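Local coordinates for HutD family protein (Pseudomonas aeruginosa, PDB 1YLL) that is of unknown function but belongs to the HutD family of the cupin clan, built from two beta-barrel halves, at residues L9-P15 with E27-R31; F58-Q62 with L113-P117. Residues are numbered along the deposited sequence.

Contact 1 (L9-P15 with E27-R31); sequences LRAVDYP and EEIAR
In this HutD chain, whose beta-barrels are consistent with a two-cupin fold, the loop after strand 6-9 packs against the end of strand 24-31, which carries a classic beta bulge at Ile29 and Ala30. It thus joins the five-stranded sheet (strands 6-9 and 168-171) to the six-stranded one. Residues 11-13 form a 3-10 turn, with Asp13 N hydrogen-bonded to Arg10 O (2.8 Å) and Tyr14 N to Ala11 O (3.0 Å). Tyr14 and Pro15 then run extended. The segments come closest at Pro15 and Glu27 (CA to CA 5.5 Å).

Glu27 CA makes a CA-H...O contact of 3.1 Å with Pro15 O. Glu27 OE1 lies at the edge of the Tyr14 ring, 3.9 Å from Tyr14 CD1. One water donates to Glu27 OE1 (3.0 Å) and to Ala11 O (3.1 Å). Glu28 O meets Pro15 CD at 3.3 Å, while Glu28 turns its carboxylate away into salt bridges with Arg31 (Arg31 NE to Glu28 OE1, 2.7 Å) and Arg43. Ile29 has helix-like backbone angles (-85/-47), and with Ala30 it faces Leu44. Ile29 is mt, and Ile29 CG1 sits over the Tyr14 ring face, a CH-pi contact 3.9 Å from the centroid. Tyr14 takes chi1 m, and its hydroxyl hydrogen-bonds to His166 O. Leu9 CD1 is 3.5 Å from Ile29 O and 3.9 Å from Ile29 CG2. Ala30 CB lies 3.9 Å from Leu9 CD1.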
# COMPACT_ATOMS: atom_id res chain seq x y z
N LEU D 9 6.35 5.73 -16.47
CA LEU D 9 6.36 6.08 -17.88
C LEU D 9 5.34 5.21 -18.59
O LEU D 9 5.26 4.02 -18.36
CB LEU D 9 7.78 5.85 -18.46
CG LEU D 9 8.84 6.61 -17.64
CD1 LEU D 9 10.24 6.21 -18.10
CD2 LEU D 9 8.61 8.12 -17.76
N ARG D 10 4.51 5.83 -19.43
CA ARG D 10 3.50 5.08 -20.13
C ARG D 10 3.87 4.72 -21.56
O ARG D 10 4.28 5.56 -22.34
CB ARG D 10 2.18 5.87 -20.10
CG ARG D 10 1.80 6.28 -18.69
CD ARG D 10 1.36 5.09 -17.85
NE ARG D 10 1.11 5.48 -16.46
CZ ARG D 10 0.78 4.64 -15.49
NH1 ARG D 10 0.58 5.11 -14.26
NH2 ARG D 10 0.63 3.34 -15.73
N ALA D 11 3.67 3.46 -21.89
CA ALA D 11 4.01 2.95 -23.21
C ALA D 11 3.31 3.73 -24.31
O ALA D 11 3.90 3.98 -25.35
CB ALA D 11 3.67 1.48 -23.30
N VAL D 12 2.05 4.11 -24.10
CA VAL D 12 1.35 4.89 -25.13
C VAL D 12 2.11 6.17 -25.48
O VAL D 12 1.92 6.73 -26.58
CB VAL D 12 -0.08 5.26 -24.67
CG1 VAL D 12 -0.79 6.02 -25.79
CG2 VAL D 12 -0.85 4.01 -24.32
N ASP D 13 2.99 6.63 -24.59
CA ASP D 13 3.77 7.84 -24.83
C ASP D 13 5.19 7.65 -25.34
O ASP D 13 5.91 8.62 -25.57
CB ASP D 13 3.88 8.70 -23.57
CG ASP D 13 2.54 9.23 -23.10
OD1 ASP D 13 1.64 9.46 -23.95
OD2 ASP D 13 2.39 9.42 -21.88
N TYR D 14 5.62 6.41 -25.51
CA TYR D 14 6.98 6.24 -25.99
C TYR D 14 7.13 6.75 -27.42
O TYR D 14 6.25 6.54 -28.27
CB TYR D 14 7.37 4.78 -25.97
CG TYR D 14 7.43 4.12 -24.60
CD1 TYR D 14 7.40 2.74 -24.49
CD2 TYR D 14 7.48 4.88 -23.43
CE1 TYR D 14 7.38 2.10 -23.23
CE2 TYR D 14 7.48 4.26 -22.17
CZ TYR D 14 7.42 2.88 -22.09
OH TYR D 14 7.32 2.24 -20.90
N PRO D 15 8.22 7.44 -27.70
CA PRO D 15 8.42 7.94 -29.06
C PRO D 15 8.88 6.74 -29.88
O PRO D 15 9.33 5.73 -29.32
CB PRO D 15 9.50 8.97 -28.87
CG PRO D 15 10.34 8.36 -27.77
CD PRO D 15 9.35 7.81 -26.81
N GLU D 27 11.84 2.30 -29.69
CA GLU D 27 11.05 3.17 -28.81
C GLU D 27 11.86 3.40 -27.52
O GLU D 27 11.99 2.49 -26.71
CB GLU D 27 9.70 2.53 -28.46
CG GLU D 27 8.73 2.42 -29.63
CD GLU D 27 7.35 1.91 -29.23
OE1 GLU D 27 7.20 1.35 -28.12
OE2 GLU D 27 6.41 2.06 -30.03
N GLU D 28 12.42 4.59 -27.34
CA GLU D 28 13.20 4.88 -26.14
C GLU D 28 12.30 5.11 -24.97
O GLU D 28 11.41 5.97 -24.99
CB GLU D 28 14.12 6.10 -26.34
CG GLU D 28 14.95 6.44 -25.07
CD GLU D 28 16.08 7.44 -25.34
OE1 GLU D 28 16.28 8.33 -24.50
OE2 GLU D 28 16.77 7.32 -26.36
N ILE D 29 12.53 4.34 -23.91
CA ILE D 29 11.73 4.48 -22.70
C ILE D 29 12.31 5.58 -21.82
O ILE D 29 11.58 6.45 -21.34
CB ILE D 29 11.73 3.14 -21.92
CG1 ILE D 29 11.05 2.06 -22.77
CG2 ILE D 29 11.01 3.31 -20.57
CD1 ILE D 29 11.12 0.68 -22.16
N ALA D 30 13.62 5.54 -21.62
CA ALA D 30 14.26 6.50 -20.76
C ALA D 30 15.78 6.50 -20.90
O ALA D 30 16.36 5.53 -21.39
CB ALA D 30 13.90 6.15 -19.31
N ARG D 31 16.43 7.58 -20.47
CA ARG D 31 17.89 7.65 -20.45
C ARG D 31 18.24 8.51 -19.24
O ARG D 31 17.40 9.26 -18.75
CB ARG D 31 18.47 8.28 -21.71
CG ARG D 31 18.04 9.72 -21.90
CD ARG D 31 18.85 10.32 -23.04
NE ARG D 31 18.63 9.58 -24.29
CZ ARG D 31 19.44 9.66 -25.34
NH1 ARG D 31 20.51 10.44 -25.30
NH2 ARG D 31 19.20 8.91 -26.41
O HOH W 1 4.50 1.38 -26.87

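Contact 2 (F58-Q62 with L113-P117); sequences FAGYQ and LIYAP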
# COMPACT_ATOMS: atom_id res chain seq x y z
N PHE D 58 27.29 0.29 -30.55
CA PHE D 58 27.16 1.26 -29.46
C PHE D 58 28.51 1.10 -28.82
O PHE D 58 28.68 0.46 -27.79
CB PHE D 58 26.03 0.86 -28.51
CG PHE D 58 24.67 1.32 -28.97
CD1 PHE D 58 23.89 0.53 -29.82
CD2 PHE D 58 24.15 2.53 -28.54
CE1 PHE D 58 22.62 0.95 -30.22
CE2 PHE D 58 22.87 2.97 -28.93
CZ PHE D 58 22.10 2.17 -29.77
N ALA D 59 29.50 1.67 -29.50
CA ALA D 59 30.88 1.61 -29.06
C ALA D 59 31.07 2.02 -27.61
O ALA D 59 30.61 3.10 -27.20
CB ALA D 59 31.74 2.51 -29.95
N GLY D 60 31.76 1.17 -26.86
CA GLY D 60 32.06 1.46 -25.47
C GLY D 60 30.99 1.08 -24.46
O GLY D 60 31.24 1.11 -23.25
N TYR D 61 29.81 0.70 -24.95
CA TYR D 61 28.70 0.34 -24.08
C TYR D 61 28.51 -1.15 -23.90
O TYR D 61 28.87 -1.94 -24.78
CB TYR D 61 27.38 0.87 -24.63
CG TYR D 61 27.22 2.36 -24.63
CD1 TYR D 61 27.52 3.11 -25.76
CD2 TYR D 61 26.73 3.02 -23.51
CE1 TYR D 61 27.33 4.50 -25.78
CE2 TYR D 61 26.52 4.40 -23.50
CZ TYR D 61 26.81 5.14 -24.64
OH TYR D 61 26.53 6.49 -24.68
N GLN D 62 27.94 -1.52 -22.75
CA GLN D 62 27.57 -2.91 -22.44
C GLN D 62 26.08 -2.99 -22.81
O GLN D 62 25.32 -2.08 -22.54
CB GLN D 62 27.70 -3.19 -20.94
CG GLN D 62 27.14 -4.54 -20.52
CD GLN D 62 27.91 -5.67 -21.15
OE1 GLN D 62 27.35 -6.56 -21.81
NE2 GLN D 62 29.21 -5.66 -20.92
N LEU D 113 18.73 -2.86 -22.60
CA LEU D 113 19.37 -1.96 -21.63
C LEU D 113 20.75 -1.71 -22.27
O LEU D 113 21.39 -2.66 -22.66
CB LEU D 113 19.65 -2.67 -20.30
CG LEU D 113 19.93 -1.92 -18.98
CD1 LEU D 113 20.98 -2.63 -18.17
CD2 LEU D 113 20.23 -0.46 -19.16
N ILE D 114 21.16 -0.46 -22.41
CA ILE D 114 22.50 -0.17 -22.93
C ILE D 114 23.09 0.78 -21.89
O ILE D 114 22.46 1.77 -21.56
CB ILE D 114 22.40 0.53 -24.30
CG1 ILE D 114 21.63 -0.39 -25.26
CG2 ILE D 114 23.82 0.88 -24.86
CD1 ILE D 114 21.46 0.18 -26.65
N TYR D 115 24.29 0.48 -21.40
CA TYR D 115 24.88 1.36 -20.41
C TYR D 115 26.40 1.38 -20.48
O TYR D 115 27.03 0.46 -21.02
CB TYR D 115 24.43 0.96 -18.99
CG TYR D 115 25.02 -0.32 -18.47
CD1 TYR D 115 26.14 -0.32 -17.63
CD2 TYR D 115 24.48 -1.55 -18.83
CE1 TYR D 115 26.68 -1.51 -17.15
CE2 TYR D 115 25.01 -2.75 -18.35
CZ TYR D 115 26.12 -2.73 -17.51
OH TYR D 115 26.65 -3.92 -17.08
N ALA D 116 26.97 2.46 -19.95
CA ALA D 116 28.41 2.68 -19.93
C ALA D 116 28.95 2.03 -18.63
O ALA D 116 28.81 2.59 -17.55
CB ALA D 116 28.66 4.18 -19.93
N PRO D 117 29.62 0.87 -18.74
CA PRO D 117 30.12 0.21 -17.54
C PRO D 117 31.14 0.98 -16.69
O PRO D 117 31.28 0.75 -15.49
CB PRO D 117 30.64 -1.13 -18.06
CG PRO D 117 31.05 -0.84 -19.47
CD PRO D 117 30.03 0.15 -19.97
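This is a partly buried contact where two neighbouring inner strands of the six-stranded sheet begin and end. A beta turn leads into strand 62-69, whose first residue, Gln62, pairs with Tyr115, the last residue of strand 108-115. The pairing is antiparallel and hydrogen-bonded, with Gln62 N to Tyr115 O at 2.8 Å and Tyr115 N to Gln62 O at 3.0 Å. Gln62 O also receives a CA-H...O contact from Ile114 CA at 3.4 Å.

Before the pair, Phe58 to Tyr61 form a type II turn, closed by Tyr61 N to Phe58 O (3.1 Å). Gly60 has positive phi (85/-9), where a CB would collide with the preceding carbonyl. Ile114 CD1 makes a CH-pi contact with the Phe58 ring, 3.7 Å from the centroid. Ile114 CG2 meets Tyr61 CB at 3.6 Å. The Tyr61 ring edge abuts the backbone, with Tyr61 CD2 3.5 Å from Tyr115 C, and the Tyr61 hydroxyl hydrogen-bonds to Phe40 O. Gln62 CB makes a CH-pi contact with the Tyr115 ring, 4.0 Å from its centroid. Leu177 of a third subunit packs on both Gln62 and Tyr115. A turn feeding an antiparallel strand pair is in keeping with the beta-barrel architecture of the cupin clan.

Overall arrangement
Both segments of contact 1 precede both segments of contact 2 in the sequence. The contact centres are 19 Å apart, and their nearest atoms are about 7 Å apart without touching. Both reach the same six-stranded antiparallel sheet. In it, strand 42-49 lies between strand 24-31 of contact 1 and strand 108-115 of contact 2, and strand 62-69 follows on the far side of 108-115. Contact 1 joins this sheet, through the loop after strand 6-9, to the five-stranded sheet of the other, mainly C-terminal part of the chain. Contact 2 lies within the six-stranded sheet, which is probably that of the N-terminal cupin half.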